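Local coordinates for neck appendage protein (Bacillus phage GA-1, PDB 3GUD) that acts through this C-terminal part as an intramolecular chaperone that mediates triple-beta-helix folding of the phage neck appendage, at the interface of chains A and B. Sequence-based numbering; all coordinates share one arbitrary frame. Chains: chain A/B, Neck appendage protein.

Contact 1: the interface of chains A and B. Residues chain A 45; chain B 12, 16, 66, 68, 104, 108.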
loop_
_atom_site.group_PDB
_atom_site.type_symbol
_atom_site.label_atom_id
_atom_site.label_comp_id
_atom_site.label_asym_id
_atom_site.label_seq_id
_atom_site.Cartn_x
_atom_site.Cartn_y
_atom_site.Cartn_z
ATOM N N PHE A 45 3.827 -10.837 -7.109
ATOM C CA PHE A 45 2.560 -11.447 -6.730
ATOM C C PHE A 45 1.465 -10.399 -6.788
ATOM O O PHE A 45 1.677 -9.261 -6.375
ATOM C CB PHE A 45 2.639 -12.017 -5.307
ATOM C CG PHE A 45 3.908 -12.781 -5.017
ATOM C CD1 PHE A 45 4.656 -12.501 -3.884
ATOM C CD2 PHE A 45 4.357 -13.769 -5.871
ATOM C CE1 PHE A 45 5.818 -13.197 -3.610
ATOM C CE2 PHE A 45 5.521 -14.460 -5.598
ATOM C CZ PHE A 45 6.244 -14.171 -4.463
ATOM N N ILE B 12 0.140 -18.906 -7.242
ATOM C CA ILE B 12 1.314 -18.642 -6.422
ATOM C C ILE B 12 1.980 -19.910 -5.861
ATOM O O ILE B 12 1.342 -20.732 -5.195
ATOM C CB ILE B 12 0.980 -17.629 -5.294
ATOM C CG1 ILE B 12 0.522 -16.300 -5.908
ATOM C CG2 ILE B 12 2.179 -17.438 -4.343
ATOM C CD1 ILE B 12 -0.190 -15.393 -4.946
ATOM N N VAL B 16 6.926 -20.973 -1.818
ATOM C CA VAL B 16 6.924 -19.537 -1.512
ATOM C C VAL B 16 5.930 -19.183 -0.405
ATOM O O VAL B 16 6.292 -18.572 0.598
ATOM C CB VAL B 16 6.591 -18.702 -2.755
ATOM C CG1 VAL B 16 6.541 -17.214 -2.412
ATOM C CG2 VAL B 16 7.615 -18.968 -3.837
ATOM N N TYR B 66 11.571 -12.707 -5.372
ATOM C CA TYR B 66 10.170 -12.300 -5.342
ATOM C C TYR B 66 9.963 -10.829 -5.030
ATOM O O TYR B 66 8.841 -10.386 -4.835
ATOM C CB TYR B 66 9.415 -13.164 -4.337
ATOM C CG TYR B 66 9.283 -14.556 -4.864
ATOM C CD1 TYR B 66 10.116 -15.571 -4.428
ATOM C CD2 TYR B 66 8.370 -14.834 -5.864
ATOM C CE1 TYR B 66 10.000 -16.844 -4.949
ATOM C CE2 TYR B 66 8.239 -16.092 -6.387
ATOM C CZ TYR B 66 9.050 -17.097 -5.940
ATOM O OH TYR B 66 8.896 -18.355 -6.493
ATOM N N LEU B 68 10.602 -9.110 -2.376
ATOM C CA LEU B 68 10.036 -8.861 -1.062
ATOM C C LEU B 68 10.983 -7.982 -0.273
ATOM O O LEU B 68 10.578 -7.331 0.686
ATOM C CB LEU B 68 9.806 -10.173 -0.304
ATOM C CG LEU B 68 8.850 -11.221 -0.887
ATOM C CD1 LEU B 68 9.020 -12.556 -0.187
ATOM C CD2 LEU B 68 7.402 -10.768 -0.828
ATOM N N GLU B 104 4.460 -5.689 -2.237
ATOM C CA GLU B 104 4.634 -7.074 -2.635
ATOM C C GLU B 104 4.440 -7.980 -1.406
ATOM O O GLU B 104 3.878 -9.069 -1.515
ATOM C CB GLU B 104 6.003 -7.268 -3.295
ATOM C CG GLU B 104 6.271 -8.666 -3.825
ATOM C CD GLU B 104 5.775 -8.890 -5.243
ATOM O OE1 GLU B 104 4.697 -8.364 -5.617
ATOM O OE2 GLU B 104 6.472 -9.624 -5.976
ATOM N N LEU B 108 1.539 -11.204 -0.877
ATOM C CA LEU B 108 1.835 -12.576 -0.475
ATOM C C LEU B 108 1.194 -12.913 0.860
ATOM O O LEU B 108 0.738 -14.035 1.072
ATOM C CB LEU B 108 3.346 -12.833 -0.423
ATOM C CG LEU B 108 3.810 -14.178 0.142
ATOM C CD1 LEU B 108 3.185 -15.313 -0.641
ATOM C CD2 LEU B 108 5.330 -14.286 0.120
HETATM O O HOH W 1 3.374 -6.852 -7.418
#

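Contact 2: the interface of chains A and B. Residues chain A 26-28, 48; chain B 7, 9-11.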
loop_
_atom_site.group_PDB
_atom_site.type_symbol
_atom_site.label_atom_id
_atom_site.label_comp_id
_atom_site.label_asym_id
_atom_site.label_seq_id
_atom_site.Cartn_x
_atom_site.Cartn_y
_atom_site.Cartn_z
ATOM N N TYR A 26 -2.221 -14.249 -8.601
ATOM C CA TYR A 26 -1.209 -14.871 -9.468
ATOM C C TYR A 26 0.226 -14.516 -9.091
ATOM O O TYR A 26 0.480 -13.508 -8.432
ATOM C CB TYR A 26 -1.394 -14.413 -10.911
ATOM C CG TYR A 26 -2.697 -14.808 -11.544
ATOM C CD1 TYR A 26 -2.800 -15.962 -12.306
ATOM C CD2 TYR A 26 -3.824 -14.016 -11.393
ATOM C CE1 TYR A 26 -3.984 -16.313 -12.884
ATOM C CE2 TYR A 26 -5.012 -14.361 -11.968
ATOM C CZ TYR A 26 -5.087 -15.506 -12.709
ATOM O OH TYR A 26 -6.284 -15.833 -13.280
ATOM N N GLN A 27 1.164 -15.353 -9.527
ATOM C CA GLN A 27 2.557 -14.945 -9.619
ATOM C C GLN A 27 2.898 -14.958 -11.096
ATOM O O GLN A 27 2.395 -15.786 -11.849
ATOM C CB GLN A 27 3.488 -15.840 -8.791
ATOM C CG GLN A 27 4.065 -17.054 -9.506
ATOM C CD GLN A 27 4.948 -17.904 -8.587
ATOM O OE1 GLN A 27 4.662 -18.061 -7.402
ATOM N NE2 GLN A 27 6.025 -18.449 -9.138
ATOM N N TYR A 28 3.716 -13.999 -11.510
ATOM C CA TYR A 28 4.039 -13.793 -12.921
ATOM C C TYR A 28 5.325 -12.971 -13.028
ATOM O O TYR A 28 5.804 -12.409 -12.044
ATOM C CB TYR A 28 2.890 -13.059 -13.631
ATOM C CG TYR A 28 2.408 -11.844 -12.859
ATOM C CD1 TYR A 28 3.020 -10.602 -13.015
ATOM C CD2 TYR A 28 1.362 -11.946 -11.943
ATOM C CE1 TYR A 28 2.587 -9.487 -12.284
ATOM C CE2 TYR A 28 0.924 -10.843 -11.214
ATOM C CZ TYR A 28 1.537 -9.617 -11.387
ATOM O OH TYR A 28 1.101 -8.518 -10.663
ATOM N N ILE A 48 -4.846 -9.559 -11.404
ATOM C CA ILE A 48 -4.732 -9.222 -12.822
ATOM C C ILE A 48 -5.977 -8.493 -13.334
ATOM O O ILE A 48 -7.066 -9.056 -13.352
ATOM C CB ILE A 48 -4.460 -10.481 -13.671
ATOM C CG1 ILE A 48 -3.061 -11.031 -13.375
ATOM C CG2 ILE A 48 -4.619 -10.176 -15.161
ATOM C CD1 ILE A 48 -2.735 -12.293 -14.134
ATOM N N THR B 7 4.097 -12.473 -18.003
ATOM C CA THR B 7 4.427 -13.816 -18.481
ATOM C C THR B 7 4.683 -14.710 -17.280
ATOM O O THR B 7 4.420 -14.312 -16.143
ATOM C CB THR B 7 5.681 -13.811 -19.381
ATOM O OG1 THR B 7 5.943 -15.134 -19.859
ATOM C CG2 THR B 7 6.898 -13.315 -18.613
ATOM N N ILE B 9 3.132 -16.708 -16.031
ATOM C CA ILE B 9 1.940 -16.383 -15.278
ATOM C C ILE B 9 1.322 -17.662 -14.722
ATOM O O ILE B 9 1.195 -18.672 -15.426
ATOM C CB ILE B 9 0.949 -15.642 -16.177
ATOM C CG1 ILE B 9 0.036 -14.746 -15.348
ATOM C CG2 ILE B 9 0.170 -16.633 -17.005
ATOM C CD1 ILE B 9 -0.850 -15.515 -14.390
ATOM N N ALA B 10 0.965 -17.629 -13.444
ATOM C CA ALA B 10 0.455 -18.820 -12.791
ATOM C C ALA B 10 0.048 -18.528 -11.367
ATOM O O ALA B 10 0.359 -17.470 -10.828
ATOM C CB ALA B 10 1.502 -19.912 -12.812
ATOM N N PRO B 11 -0.661 -19.470 -10.750
ATOM C CA PRO B 11 -1.007 -19.306 -9.342
ATOM C C PRO B 11 0.262 -19.297 -8.501
ATOM O O PRO B 11 1.337 -19.636 -8.994
ATOM C CB PRO B 11 -1.863 -20.538 -9.053
ATOM C CG PRO B 11 -2.415 -20.936 -10.403
ATOM C CD PRO B 11 -1.300 -20.650 -11.352
#

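Contact 1: the interface of chains A and B
Carboxylate oxygen OE1 of B:Glu104 takes the backbone N-H of A:Phe45 across the interface, N to OE1 3.0 Å and nearly straight, 165° at the hydrogen. The N-H comes in from above the carboxylate plane, about 40° out of it. The sister oxygen OE2 lies 3.1 Å from the same A:Phe45 N, so the amide N-H is shared between both carboxylate oxygens, OE2 being a second possible hydrogen-bond acceptor. A water 2.7 Å from B:Glu104 OE1 also reaches A:Phe45 O, so amide and carbonyl of this strand residue (44-46) are tied to one glutamate on helix 102-120. B:Glu104 bends at chi2 (87°), which turns its carboxylate toward the strand. There it lies almost parallel to the phenyl ring, with OE2 4.0 Å above one face, offset toward the rim. B:Leu108 runs alongside the phenylalanine, pointing the same way, and its CB meets ring atom CD1 at 3.7 Å. Deeper in, B:Val16 CG1 stands 3.7 Å from A:Phe45 CZ, and B:Leu68 CD2 borders the CE1 side. B:Tyr66 crosses the phenylalanine side chain at about a right angle, but the two rings are modelled too close for the detail of their packing to be trusted. B:Val16 CG1 also sits over the centre of the tyrosine ring. Burying one aromatic side chain of chain A in an apolar pocket of chain B, with its backbone held at the mouth, probably helps hold neighbouring chaperone subunits together.

Contact 2: the interface of chains A and B
A:Gln27 and B:Ala10 face each other as an antiparallel bridge, paired by A:Gln27 N to B:Ala10 O at 2.6 Å and by B:Ala10 N to A:Gln27 O at 2.8 Å. The second bond is the more bent, 139° at its hydrogen. The carbonyl oxygens A:Gln27 O and B:Ala10 O also lie 2.8 Å apart, a clash of two acceptors, so the pairing is compressed and its fine geometry doubtful. Beside this pairing, the side chain of B:Ile9 carries the apolar contact. Its CG1 is anti to the backbone N (chi1 -154°), which directs that branch at chain A, where CD1 meets the CD1 rim of the A:Tyr26 ring and the end of A:Ile48. A:Ile48 and B:Ile9 meet tip to tip, CD1 to CD1 at 3.7 Å. A:Tyr26 lies obliquely across the isoleucine, and the approach at its ring atom CD1 is too tight to be taken literally. Within chain A, A:Ile48 CD1 rests 3.4 Å above one face of the A:Tyr26 ring, offset toward the rim, and so the two residues form a joint apolar surface for the incoming methyl. A:Tyr28 meets chain B through its CB, 3.7 Å from B:Ile9 CG1 and also against the carbonyl oxygen of B:Thr7. Its ring turns back along its own chain, the CB of A:Tyr26 lying in its plane at the edge. A:Gln27 stretches out beyond CG and loosely passes the carbonyl of B:Pro11, with CG 3.8 Å from B:Pro11 O. In the fold, the short N-terminal strand 9-10 of chain B leaves its own subunit and adds to strand 26-30 of chain A, while A:Ile48 supports the contact from just before helix 49-58.

The centres of contact 1 and contact 2 lie about 10 Å apart, as neighbouring patches of the same interface. They share no residue, yet the chain runs directly from one to the other: B:Pro11 belongs to contact 2 and B:Ile12, its successor, to contact 1. Chain A likewise supplies A:Phe45 to the first and A:Ile48 to the second, three positions apart. Contact 1 inserts an aromatic side chain of A into B, whereas contact 2 lays the N-terminal strand of B along A. This two-way but unlike engagement, if repeated round the deposited trimer, would tie each subunit to both neighbours.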